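Local atomic coordinates of DNA polymerase sliding clamp B (Sulfolobus tokodaii, PDB entry 3AIZ), a protein that forms, together with related PCNA subunits, a ring around DNA that tethers the polymerase and other processing proteins during replication. Residues A[47-52]-A[123-128]; A[227-232]-A[241-246]. All coordinates share one frame; numbering follows the deposited sequence.

Contact 1: A[47-52]-A[123-128]; sequences MVIFKI and DQLTEP
Leu125 meets Ile49 where the loop joining the two PCNA domains, the interdomain connector, passes over strand 46-53. In known PCNAs this connector borders the site where partner proteins dock. The loop has no regular structure and makes no backbone bond to the strand here. Side chains of Met47, Ile49 and Lys51, every second residue of the strand, point toward it. Gln124, just before the touching part, has its carbonyl weakly hydrogen-bonded to Arg38. Leu125 then turns its side chain toward the strand. With CG anti to the backbone N (chi1 -171°), its two branches divide: CD1 packs on Ile49 CD1 at 3.5 Å, tip to tip, while CD2 faces Lys51 NZ. Thr126 points its side chain away and contributes its backbone. Thr126 O lies 3.7 Å from Met47 CE, the end of a chain bent at chi3. Glu127 comes next and lays its CG against Ile49 CD1 at 3.5 Å. Ile49 CD1 therefore touches both Leu125 and Glu127. Beyond CG the Glu127 chain runs extended and carries the carboxylate to Lys51. Lys51 and Glu127 cross at about a right angle and form a salt bridge, NZ to OE2 3.1 Å, with OE2 met nearly along its C-O axis. A water closes the ring: it accepts from Lys51 NZ at 3.1 Å and donates to Glu127 OE1 at 3.2 Å.

Contact 2: A[227-232]-A[241-246]; sequences PMKIEV and IFWIAP
Ile230 O is gripped twice by the opposite strand of an antiparallel beta hairpin near the C-terminus. Phe242 N donates to it at 2.8 Å, and Ile241 CA adds a CA-H...O contact. The reverse bond, Ile230 N to Phe242 O, completes this hydrogen-bonded pair. Met228 and Ile244 form the next such pair, Met228 N to Ile244 O and Ile244 N to Met228 O, both 3.0 Å. Between them Lys229 and Trp243 are a non-hydrogen-bonded pair, and here the side chains do the work. With CG anti to the backbone N (chi1 177°) and the rest extended, the lysine chain runs obliquely over one face of the indole. Lys229 CB sits 3.5 Å from the centroid of the Trp243 six-membered ring, a CH-pi contact. Further along, Lys229 CD lies 3.3 Å from Trp243 CZ2. The same ring meets Pro227 CB at its edge, near the ring plane. The chain continues past the indole, and Lys229 NZ forms a salt bridge with Glu231 OE2 whose hydrogen bond is weak. The other face of the hairpin is apolar and buried. Strand 218-223, the next strand of the sheet, adds neighbouring side chains on this face, and Tyr200 touches Met228 and Ile244. There Val232 CG2 approaches the edge of the Phe242 ring at CE1, 4.0 Å away. Ile230 and Ile244 cross so that their CD1 methyls meet at 3.4 Å.

In the fold
Contacts 1 and 2 follow one another along the chain, with centres about 11 Å apart. They share a stretch of beta sheet that bridges the two PCNA domains. Strand 239-244 lies between strands 46-53 and 226-233. Two probable backbone hydrogen bonds stitch the first of these to it: Ile49 N to Ile241 O at 2.8 Å and Met47 N to Trp243 O at 2.9 Å. Lys51 CE also packs on Ile241 CD1 at 3.5 Å. Trp243 links the connector to the hairpin. Its NE1 makes a weak hydrogen bond with Glu127 OE1, the oxygen that also takes the water of contact 1, and its side chain touches Pro128.

Contact 1: A[47-52]-A[123-128]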
loop_
_atom_site.group_PDB
_atom_site.type_symbol
_atom_site.label_atom_id
_atom_site.label_comp_id
_atom_site.label_asym_id
_atom_site.label_seq_id
_atom_site.Cartn_x
_atom_site.Cartn_y
_atom_site.Cartn_z
ATOM N N MET A 47 -7.551 35.776 19.214
ATOM C CA MET A 47 -7.941 36.397 17.955
ATOM C C MET A 47 -7.054 35.910 16.819
ATOM O O MET A 47 -5.852 36.166 16.807
ATOM C CB MET A 47 -7.864 37.920 18.049
ATOM C CG MET A 47 -8.079 38.623 16.716
ATOM S SD MET A 47 -8.107 40.418 16.860
ATOM C CE MET A 47 -9.521 40.638 17.937
ATOM N N VAL A 48 -7.651 35.205 15.865
ATOM C CA VAL A 48 -6.904 34.710 14.718
ATOM C C VAL A 48 -7.014 35.678 13.545
ATOM O O VAL A 48 -8.112 36.060 13.142
ATOM C CB VAL A 48 -7.386 33.318 14.281
ATOM C CG1 VAL A 48 -6.527 32.799 13.142
ATOM C CG2 VAL A 48 -7.349 32.355 15.455
ATOM N N ILE A 49 -5.866 36.078 13.008
ATOM C CA ILE A 49 -5.832 36.995 11.878
ATOM C C ILE A 49 -5.057 36.413 10.703
ATOM O O ILE A 49 -3.933 35.939 10.855
ATOM C CB ILE A 49 -5.204 38.350 12.257
ATOM C CG1 ILE A 49 -6.062 39.069 13.297
ATOM C CG2 ILE A 49 -5.040 39.224 11.028
ATOM C CD1 ILE A 49 -5.494 40.399 13.729
ATOM N N PHE A 50 -5.678 36.451 9.532
ATOM C CA PHE A 50 -5.019 36.090 8.288
ATOM C C PHE A 50 -4.897 37.354 7.455
ATOM O O PHE A 50 -5.898 38.014 7.184
ATOM C CB PHE A 50 -5.842 35.033 7.549
ATOM C CG PHE A 50 -5.541 34.941 6.084
ATOM C CD1 PHE A 50 -4.353 34.392 5.638
ATOM C CD2 PHE A 50 -6.456 35.394 5.149
ATOM C CE1 PHE A 50 -4.079 34.306 4.289
ATOM C CE2 PHE A 50 -6.187 35.309 3.799
ATOM C CZ PHE A 50 -4.996 34.764 3.369
ATOM N N LYS A 51 -3.678 37.710 7.062
ATOM C CA LYS A 51 -3.464 38.971 6.354
ATOM C C LYS A 51 -2.409 38.902 5.251
ATOM O O LYS A 51 -1.301 38.412 5.463
ATOM C CB LYS A 51 -3.122 40.088 7.345
ATOM C CG LYS A 51 -2.726 41.403 6.689
ATOM C CD LYS A 51 -2.766 42.556 7.679
ATOM C CE LYS A 51 -1.812 42.330 8.838
ATOM N NZ LYS A 51 -1.932 43.394 9.878
ATOM N N ILE A 52 -2.767 39.405 4.075
ATOM C CA ILE A 52 -1.832 39.524 2.962
ATOM C C ILE A 52 -1.712 40.980 2.518
ATOM O O ILE A 52 -2.600 41.503 1.845
ATOM C CB ILE A 52 -2.272 38.681 1.753
ATOM C CG1 ILE A 52 -2.487 37.223 2.162
ATOM C CG2 ILE A 52 -1.244 38.778 0.638
ATOM C CD1 ILE A 52 -2.815 36.309 1.003
ATOM N N ASP A 123 -15.341 43.606 7.544
ATOM C CA ASP A 123 -15.185 43.475 8.985
ATOM C C ASP A 123 -13.865 44.106 9.409
ATOM O O ASP A 123 -12.797 43.527 9.205
ATOM C CB ASP A 123 -15.217 42.001 9.392
ATOM C CG ASP A 123 -15.005 41.802 10.881
ATOM O OD1 ASP A 123 -15.405 42.692 11.663
ATOM O OD2 ASP A 123 -14.443 40.756 11.268
ATOM N N GLN A 124 -13.943 45.297 9.996
ATOM C CA GLN A 124 -12.752 46.056 10.373
ATOM C C GLN A 124 -11.782 45.256 11.243
ATOM O O GLN A 124 -12.192 44.536 12.155
ATOM C CB GLN A 124 -13.144 47.355 11.077
ATOM C CG GLN A 124 -13.922 48.322 10.198
ATOM C CD GLN A 124 -13.107 48.831 9.023
ATOM O OE1 GLN A 124 -11.898 48.611 8.952
ATOM N NE2 GLN A 124 -13.768 49.518 8.097
ATOM N N LEU A 125 -10.493 45.394 10.948
ATOM C CA LEU A 125 -9.448 44.690 11.682
ATOM C C LEU A 125 -9.080 45.447 12.955
ATOM O O LEU A 125 -8.408 46.479 12.902
ATOM C CB LEU A 125 -8.213 44.513 10.796
ATOM C CG LEU A 125 -7.092 43.622 11.329
ATOM C CD1 LEU A 125 -7.642 42.261 11.712
ATOM C CD2 LEU A 125 -5.980 43.484 10.297
ATOM N N THR A 126 -9.519 44.930 14.098
ATOM C CA THR A 126 -9.299 45.603 15.372
ATOM C C THR A 126 -8.272 44.879 16.242
ATOM O O THR A 126 -8.630 44.201 17.205
ATOM C CB THR A 126 -10.613 45.745 16.164
ATOM O OG1 THR A 126 -11.657 46.186 15.288
ATOM C CG2 THR A 126 -10.449 46.745 17.303
ATOM N N GLU A 127 -6.997 45.027 15.897
ATOM C CA GLU A 127 -5.917 44.456 16.696
ATOM C C GLU A 127 -5.742 45.249 17.986
ATOM O O GLU A 127 -5.908 46.467 17.997
ATOM C CB GLU A 127 -4.600 44.460 15.913
ATOM C CG GLU A 127 -4.632 43.701 14.596
ATOM C CD GLU A 127 -3.261 43.616 13.943
ATOM O OE1 GLU A 127 -2.260 43.472 14.677
ATOM O OE2 GLU A 127 -3.183 43.689 12.697
ATOM N N PRO A 128 -5.407 44.556 19.084
ATOM C CA PRO A 128 -5.122 45.232 20.354
ATOM C C PRO A 128 -4.008 46.261 20.191
ATOM O O PRO A 128 -3.001 45.979 19.539
ATOM C CB PRO A 128 -4.653 44.088 21.259
ATOM C CG PRO A 128 -5.298 42.874 20.693
ATOM C CD PRO A 128 -5.330 43.090 19.207
HETATM O O HOH W 1 -0.086 43.333 12.354
#

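Contact 2: A[227-232]-A[241-246]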
loop_
_atom_site.group_PDB
_atom_site.type_symbol
_atom_site.label_atom_id
_atom_site.label_comp_id
_atom_site.label_asym_id
_atom_site.label_seq_id
_atom_site.Cartn_x
_atom_site.Cartn_y
_atom_site.Cartn_z
ATOM N N PRO A 227 -1.790 41.360 26.221
ATOM C CA PRO A 227 -1.915 40.298 25.216
ATOM C C PRO A 227 -0.601 40.001 24.499
ATOM O O PRO A 227 0.211 40.903 24.296
ATOM C CB PRO A 227 -2.932 40.875 24.229
ATOM C CG PRO A 227 -3.757 41.791 25.050
ATOM C CD PRO A 227 -2.818 42.400 26.050
ATOM N N MET A 228 -0.401 38.740 24.129
ATOM C CA MET A 228 0.782 38.329 23.383
ATOM C C MET A 228 0.469 38.270 21.893
ATOM O O MET A 228 -0.600 37.810 21.492
ATOM C CB MET A 228 1.280 36.965 23.868
ATOM C CG MET A 228 2.355 36.345 22.984
ATOM S SD MET A 228 2.787 34.653 23.446
ATOM C CE MET A 228 3.696 34.929 24.964
ATOM N N LYS A 229 1.410 38.735 21.078
ATOM C CA LYS A 229 1.228 38.771 19.635
ATOM C C LYS A 229 2.205 37.837 18.932
ATOM O O LYS A 229 3.417 37.953 19.105
ATOM C CB LYS A 229 1.416 40.200 19.123
ATOM C CG LYS A 229 1.314 40.350 17.615
ATOM C CD LYS A 229 1.655 41.770 17.194
ATOM C CE LYS A 229 1.503 41.966 15.696
ATOM N NZ LYS A 229 1.844 43.359 15.295
ATOM N N ILE A 230 1.675 36.909 18.139
ATOM C CA ILE A 230 2.511 36.021 17.340
ATOM C C ILE A 230 2.348 36.315 15.849
ATOM O O ILE A 230 1.235 36.314 15.325
ATOM C CB ILE A 230 2.198 34.530 17.598
ATOM C CG1 ILE A 230 2.592 34.127 19.020
ATOM C CG2 ILE A 230 2.929 33.652 16.599
ATOM C CD1 ILE A 230 1.602 34.551 20.074
ATOM N N GLU A 231 3.463 36.571 15.174
ATOM C CA GLU A 231 3.455 36.803 13.737
ATOM C C GLU A 231 4.075 35.615 13.011
ATOM O O GLU A 231 5.220 35.246 13.272
ATOM C CB GLU A 231 4.218 38.082 13.391
ATOM C CG GLU A 231 3.722 39.326 14.113
ATOM C CD GLU A 231 4.447 40.585 13.669
ATOM O OE1 GLU A 231 4.982 40.599 12.540
ATOM O OE2 GLU A 231 4.479 41.562 14.449
ATOM N N VAL A 232 3.313 35.020 12.100
ATOM C CA VAL A 232 3.775 33.862 11.348
ATOM C C VAL A 232 3.873 34.196 9.864
ATOM O O VAL A 232 2.936 33.953 9.104
ATOM C CB VAL A 232 2.828 32.661 11.535
ATOM C CG1 VAL A 232 3.401 31.424 10.867
ATOM C CG2 VAL A 232 2.582 32.405 13.013
ATOM N N ILE A 241 -1.377 36.065 12.111
ATOM C CA ILE A 241 -1.198 36.894 13.295
ATOM C C ILE A 241 -2.145 36.455 14.400
ATOM O O ILE A 241 -3.356 36.380 14.197
ATOM C CB ILE A 241 -1.435 38.383 12.985
ATOM C CG1 ILE A 241 -0.514 38.844 11.852
ATOM C CG2 ILE A 241 -1.223 39.228 14.233
ATOM C CD1 ILE A 241 -0.705 40.288 11.461
ATOM N N PHE A 242 -1.587 36.162 15.568
ATOM C CA PHE A 242 -2.386 35.715 16.699
ATOM C C PHE A 242 -2.317 36.703 17.852
ATOM O O PHE A 242 -1.299 37.358 18.063
ATOM C CB PHE A 242 -1.925 34.336 17.172
ATOM C CG PHE A 242 -2.091 33.255 16.144
ATOM C CD1 PHE A 242 -1.047 32.918 15.300
ATOM C CD2 PHE A 242 -3.291 32.574 16.026
ATOM C CE1 PHE A 242 -1.196 31.923 14.355
ATOM C CE2 PHE A 242 -3.447 31.579 15.083
ATOM C CZ PHE A 242 -2.398 31.254 14.246
ATOM N N TRP A 243 -3.414 36.807 18.592
ATOM C CA TRP A 243 -3.449 37.608 19.805
ATOM C C TRP A 243 -4.030 36.782 20.943
ATOM O O TRP A 243 -5.163 36.308 20.860
ATOM C CB TRP A 243 -4.270 38.882 19.600
ATOM C CG TRP A 243 -3.553 39.947 18.826
ATOM C CD1 TRP A 243 -3.682 40.222 17.496
ATOM C CD2 TRP A 243 -2.596 40.881 19.338
ATOM N NE1 TRP A 243 -2.865 41.271 17.148
ATOM C CE2 TRP A 243 -2.188 41.693 18.261
ATOM C CE3 TRP A 243 -2.045 41.111 20.603
ATOM C CZ2 TRP A 243 -1.255 42.717 18.410
ATOM C CZ3 TRP A 243 -1.119 42.127 20.749
ATOM C CH2 TRP A 243 -0.734 42.917 19.658
ATOM N N ILE A 244 -3.244 36.603 21.999
ATOM C CA ILE A 244 -3.671 35.812 23.146
ATOM C C ILE A 244 -3.946 36.704 24.348
ATOM O O ILE A 244 -3.086 37.480 24.763
ATOM C CB ILE A 244 -2.618 34.752 23.539
ATOM C CG1 ILE A 244 -2.408 33.743 22.407
ATOM C CG2 ILE A 244 -3.041 34.027 24.803
ATOM C CD1 ILE A 244 -1.600 34.275 21.247
ATOM N N ALA A 245 -5.147 36.596 24.901
ATOM C CA ALA A 245 -5.492 37.336 26.106
ATOM C C ALA A 245 -4.783 36.715 27.301
ATOM O O ALA A 245 -4.883 35.508 27.529
ATOM C CB ALA A 245 -6.995 37.338 26.320
ATOM N N PRO A 246 -4.055 37.538 28.067
ATOM C CA PRO A 246 -3.336 37.051 29.247
ATOM C C PRO A 246 -4.301 36.739 30.381
ATOM O O PRO A 246 -5.415 37.259 30.394
ATOM C CB PRO A 246 -2.458 38.244 29.627
ATOM C CG PRO A 246 -3.221 39.423 29.150
ATOM C CD PRO A 246 -3.872 38.986 27.869
#